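Side-chain contacts in aeromonas extracellular serine protease (Aeromonas sobria, PDB 3WQB), which cleaves peptide bonds following a Lys-Lys or Lys-Arg pair as a calcium-binding, secreted serine endopeptidase of the furin subfamily and a probable virulence factor: residues Gly95-Val100 against Trp158-Gly163; Gln140-Asn145 against Arg169-Phe174. The protein carries 1 engineered substitution. All coordinates share one frame; numbering follows the deposited sequence.

Contact 1 of 2, residues Gly95-Val100 against Trp158-Gly163; sequences GSKNVV and WLYALG
The hydroxyl of Tyr-160 joins the helix to the loop through one water: that water lies 2.6 Å from Tyr-160 OH, in the plane of the ring at its edge, and donates a hydrogen bond to the carbonyl oxygen of Gly-95, with 2.8 Å between the water and Gly-95 O. The same ring offers one face to Lys-97. The lysine chain is fully extended, with CG anti to the backbone N (chi1 -172°), and crosses the tyrosine side chain at about a right angle. Its CD rests over the face, displaced toward the rim, 3.7 Å from Tyr-160 CE1, and makes a CH-pi contact. Farther along, the ammonium completes a cation-pi pair, Lys-97 NZ standing 4.5 Å from the centroid of the Tyr-160 ring and 16° off its normal. Phe-144 of strand 140-144 touches both side chains, and Lys-97 shares backbone hydrogen bonding with Gly-143 of that strand, so the loop is fastened to the sheet while its lysine reaches over the tyrosine ring that helix 155-164 carries. At this surface junction of the subtilisin domain, the lysine's positive charge is probably eased by the pi electrons of the ring and the tyrosine's hydroxyl is met by water, with no direct hydrogen bond between the segments.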
# COMPACT_ATOMS: atom_id res chain seq x y z
N GLY A 95 0.74 25.14 -0.11
CA GLY A 95 1.86 24.23 0.12
C GLY A 95 2.05 23.12 -0.89
O GLY A 95 3.07 22.44 -0.85
N SER A 96 1.10 22.91 -1.79
CA SER A 96 1.30 21.95 -2.87
C SER A 96 2.57 22.26 -3.64
O SER A 96 2.98 23.42 -3.72
CB SER A 96 0.13 21.97 -3.85
OG SER A 96 -1.09 21.57 -3.26
N LYS A 97 3.17 21.23 -4.23
CA LYS A 97 4.35 21.41 -5.07
C LYS A 97 4.28 20.54 -6.32
O LYS A 97 3.96 19.34 -6.27
CB LYS A 97 5.65 21.13 -4.30
CG LYS A 97 6.90 21.49 -5.10
CD LYS A 97 8.18 21.39 -4.30
CE LYS A 97 9.38 21.67 -5.21
NZ LYS A 97 10.65 21.61 -4.43
N ASN A 98 4.58 21.18 -7.44
CA ASN A 98 4.82 20.48 -8.68
C ASN A 98 6.31 20.15 -8.70
O ASN A 98 7.15 21.04 -8.84
CB ASN A 98 4.44 21.37 -9.86
CG ASN A 98 4.43 20.62 -11.16
OD1 ASN A 98 5.32 19.83 -11.43
ND2 ASN A 98 3.40 20.86 -11.98
N VAL A 99 6.64 18.88 -8.53
CA VAL A 99 8.05 18.50 -8.42
C VAL A 99 8.74 18.43 -9.79
O VAL A 99 9.97 18.36 -9.87
CB VAL A 99 8.25 17.18 -7.63
CG1 VAL A 99 7.67 17.30 -6.23
CG2 VAL A 99 7.66 15.98 -8.37
N VAL A 100 7.95 18.48 -10.86
CA VAL A 100 8.49 18.52 -12.22
C VAL A 100 8.93 19.95 -12.59
O VAL A 100 10.06 20.16 -13.03
CB VAL A 100 7.49 17.94 -13.25
CG1 VAL A 100 8.08 18.02 -14.67
CG2 VAL A 100 7.13 16.50 -12.89
N TRP A 158 10.20 12.76 -2.47
CA TRP A 158 9.47 11.92 -1.51
C TRP A 158 9.49 12.56 -0.12
O TRP A 158 8.45 12.69 0.52
CB TRP A 158 10.02 10.49 -1.44
CG TRP A 158 9.77 9.65 -2.66
CD1 TRP A 158 10.72 9.13 -3.49
CD2 TRP A 158 8.50 9.23 -3.18
NE1 TRP A 158 10.12 8.39 -4.49
CE2 TRP A 158 8.76 8.45 -4.33
CE3 TRP A 158 7.17 9.43 -2.79
CZ2 TRP A 158 7.74 7.88 -5.10
CZ3 TRP A 158 6.16 8.87 -3.56
CH2 TRP A 158 6.45 8.10 -4.70
N LEU A 159 10.67 12.97 0.34
CA LEU A 159 10.80 13.67 1.61
C LEU A 159 9.91 14.91 1.67
O LEU A 159 9.19 15.13 2.65
CB LEU A 159 12.27 14.07 1.82
CG LEU A 159 13.23 12.92 2.11
CD1 LEU A 159 14.65 13.44 2.10
CD2 LEU A 159 12.91 12.25 3.46
N TYR A 160 9.94 15.72 0.60
CA TYR A 160 9.19 16.96 0.55
C TYR A 160 7.69 16.72 0.75
O TYR A 160 7.01 17.49 1.45
CB TYR A 160 9.45 17.72 -0.76
CG TYR A 160 9.03 19.17 -0.67
CD1 TYR A 160 7.70 19.55 -0.90
CD2 TYR A 160 9.94 20.16 -0.31
CE1 TYR A 160 7.30 20.88 -0.77
CE2 TYR A 160 9.55 21.47 -0.19
CZ TYR A 160 8.23 21.83 -0.42
OH TYR A 160 7.84 23.14 -0.29
N ALA A 161 7.19 15.66 0.13
CA ALA A 161 5.76 15.37 0.09
C ALA A 161 5.25 14.63 1.32
O ALA A 161 4.06 14.73 1.65
CB ALA A 161 5.44 14.55 -1.14
N LEU A 162 6.13 13.87 1.97
CA LEU A 162 5.70 12.90 2.97
C LEU A 162 5.99 13.35 4.41
O LEU A 162 6.03 12.53 5.33
CB LEU A 162 6.28 11.52 2.65
CG LEU A 162 5.62 10.81 1.46
CD1 LEU A 162 6.50 9.69 0.94
CD2 LEU A 162 4.22 10.29 1.84
N GLY A 163 6.21 14.64 4.60
CA GLY A 163 6.27 15.21 5.94
C GLY A 163 7.56 15.84 6.37
O GLY A 163 7.64 16.37 7.47
O HOH W 1 5.48 23.89 -0.99

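Contact 2 of 2, residues Gln140-Asn145 against Arg169-Phe174; sequences QLQGFN and RDNRVF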
# COMPACT_ATOMS: atom_id res chain seq x y z
N GLN A 140 -8.76 19.69 4.38
CA GLN A 140 -7.96 20.55 3.50
C GLN A 140 -6.88 19.75 2.79
O GLN A 140 -6.21 18.94 3.42
CB GLN A 140 -7.32 21.70 4.29
CG GLN A 140 -8.33 22.68 4.88
CD GLN A 140 -8.48 23.94 4.06
OE1 GLN A 140 -9.30 24.01 3.14
NE2 GLN A 140 -7.70 24.96 4.40
N LEU A 141 -6.72 20.00 1.50
CA LEU A 141 -5.82 19.21 0.65
C LEU A 141 -4.57 19.94 0.21
O LEU A 141 -4.59 21.15 -0.04
CB LEU A 141 -6.55 18.79 -0.63
CG LEU A 141 -7.81 17.96 -0.51
CD1 LEU A 141 -8.58 18.05 -1.83
CD2 LEU A 141 -7.44 16.53 -0.16
N GLN A 142 -3.48 19.18 0.12
CA GLN A 142 -2.31 19.56 -0.67
C GLN A 142 -2.03 18.45 -1.66
O GLN A 142 -2.31 17.28 -1.40
CB GLN A 142 -1.08 19.71 0.21
CG GLN A 142 -1.05 20.89 1.13
CD GLN A 142 0.12 20.80 2.08
OE1 GLN A 142 0.61 19.69 2.38
NE2 GLN A 142 0.60 21.94 2.55
N GLY A 143 -1.45 18.80 -2.80
CA GLY A 143 -1.05 17.80 -3.80
C GLY A 143 0.44 17.86 -4.10
O GLY A 143 1.02 18.94 -4.19
N PHE A 144 1.04 16.69 -4.27
CA PHE A 144 2.46 16.58 -4.62
C PHE A 144 2.52 15.54 -5.73
O PHE A 144 2.21 14.37 -5.49
CB PHE A 144 3.29 16.16 -3.41
CG PHE A 144 3.17 17.10 -2.26
CD1 PHE A 144 3.93 18.26 -2.22
CD2 PHE A 144 2.28 16.85 -1.21
CE1 PHE A 144 3.81 19.17 -1.16
CE2 PHE A 144 2.16 17.74 -0.16
CZ PHE A 144 2.92 18.91 -0.14
N ASN A 145 2.89 15.97 -6.93
CA ASN A 145 2.76 15.13 -8.12
C ASN A 145 3.95 14.20 -8.36
O ASN A 145 4.52 14.15 -9.47
CB ASN A 145 2.45 15.99 -9.36
CG ASN A 145 3.59 16.92 -9.75
OD1 ASN A 145 4.44 17.26 -8.93
ND2 ASN A 145 3.58 17.37 -11.00
N ARG A 169 4.78 19.03 6.64
CA ARG A 169 4.96 18.48 7.99
C ARG A 169 3.67 18.49 8.81
O ARG A 169 3.47 17.61 9.64
CB ARG A 169 6.10 19.18 8.75
CG ARG A 169 5.89 20.66 9.04
CD ARG A 169 7.09 21.28 9.78
NE ARG A 169 8.29 21.32 8.94
CZ ARG A 169 9.33 20.50 9.05
NH1 ARG A 169 9.36 19.56 10.00
NH2 ARG A 169 10.36 20.63 8.23
N ASP A 170 2.80 19.46 8.56
CA ASP A 170 1.59 19.64 9.37
C ASP A 170 0.34 19.00 8.79
O ASP A 170 -0.77 19.36 9.15
CB ASP A 170 1.35 21.12 9.67
CG ASP A 170 1.12 21.94 8.42
OD1 ASP A 170 1.50 21.50 7.30
OD2 ASP A 170 0.57 23.06 8.56
N ASN A 171 0.53 18.04 7.89
CA ASN A 171 -0.58 17.17 7.52
C ASN A 171 -0.79 16.11 8.59
O ASN A 171 0.18 15.62 9.18
CB ASN A 171 -0.33 16.50 6.18
CG ASN A 171 -0.42 17.48 5.05
OD1 ASN A 171 -1.50 17.99 4.75
ND2 ASN A 171 0.71 17.78 4.43
N ARG A 172 -2.05 15.78 8.83
CA ARG A 172 -2.38 14.66 9.71
C ARG A 172 -2.74 13.37 8.96
O ARG A 172 -2.88 12.33 9.60
CB ARG A 172 -3.50 15.02 10.68
CG ARG A 172 -3.04 15.93 11.82
CD ARG A 172 -3.92 15.78 13.06
NE ARG A 172 -3.65 14.52 13.73
CZ ARG A 172 -4.46 13.91 14.59
NH1 ARG A 172 -5.63 14.43 14.93
NH2 ARG A 172 -4.08 12.73 15.11
N VAL A 173 -2.88 13.43 7.63
CA VAL A 173 -3.11 12.23 6.83
C VAL A 173 -2.23 12.33 5.59
O VAL A 173 -2.21 13.36 4.92
CB VAL A 173 -4.60 12.06 6.43
CG1 VAL A 173 -4.79 10.77 5.67
CG2 VAL A 173 -5.51 12.08 7.66
N PHE A 174 -1.50 11.26 5.29
CA PHE A 174 -0.74 11.16 4.04
C PHE A 174 -1.33 10.05 3.20
O PHE A 174 -1.22 8.88 3.55
CB PHE A 174 0.74 10.92 4.30
CG PHE A 174 1.43 12.09 4.93
CD1 PHE A 174 1.49 12.23 6.31
CD2 PHE A 174 2.01 13.08 4.13
CE1 PHE A 174 2.12 13.34 6.89
CE2 PHE A 174 2.63 14.18 4.70
CZ PHE A 174 2.69 14.32 6.08
O HOH W 2 -3.41 19.61 3.43
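Asn-171 ND2 donates to Gln-142 OE1 over 2.8 Å, the one direct hydrogen bond between the segments. It is nearly straight, 176° at the hydrogen, and the acceptor lies in the amide plane of Asn-171. Seen from the glutamine the approach is different: the donor stands above the carbonyl plane, 36° out of it, and the two amide planes are 69° apart. Beside this bond, a water lies within hydrogen-bonding distance of both segments, 2.8 Å from Asn-171 OD1 and 2.9 Å from Gln-140 O. The asparagine amide thus faces strand 140-144 with both its ends, one directly and the other probably through water.

The contact lies at one margin of the central parallel sheet of the subtilase fold. Strand 140-144 is its outermost strand on this side, strand 73-77 lies between it and strand 173-179, and helix 155-164 makes the beta-alpha-beta crossover from strand 140-144 to strand 173-179. Asn-171, just ahead of strand 173-179, packs on Asn-73 and Ala-75 of the intervening strand.

Both buried amides have further partners. Gln-142 extends its chain beyond CG, and its NE2 donates to Pro-94 O and Ala-167 O, which fixes the amide's rotation and turns OE1 to the asparagine. Asn-171 ND2 also bonds Ser-168 O, while its OD1 accepts from Arg-93 NH2, a guanidinium nitrogen that in addition forms a salt bridge with Asp-170 OD1.

In the fold
The two contacts alternate along the chain, and their centres lie about 9 Å apart. The loop of contact 1 runs beside the edge strand of contact 2: Ser-96 OG is 2.8 Å from Gly-143 N, and Val-99 N is 2.8 Å from Asn-145 OD1, both probable hydrogen bonds. Phe-144 packs under the loop, its CE1 3.4 Å from Gly-95 O. The helix segment of contact 1 also meets contact 2 at Ala-161 O, 3.4 Å from Phe-174 CE2. Contact 1 is remote from the annotated sites, whereas the Gln-142 side chain of contact 2 lies about 11 Å from that of Asp-78, the predicted charge-relay aspartate that follows strand 73-77.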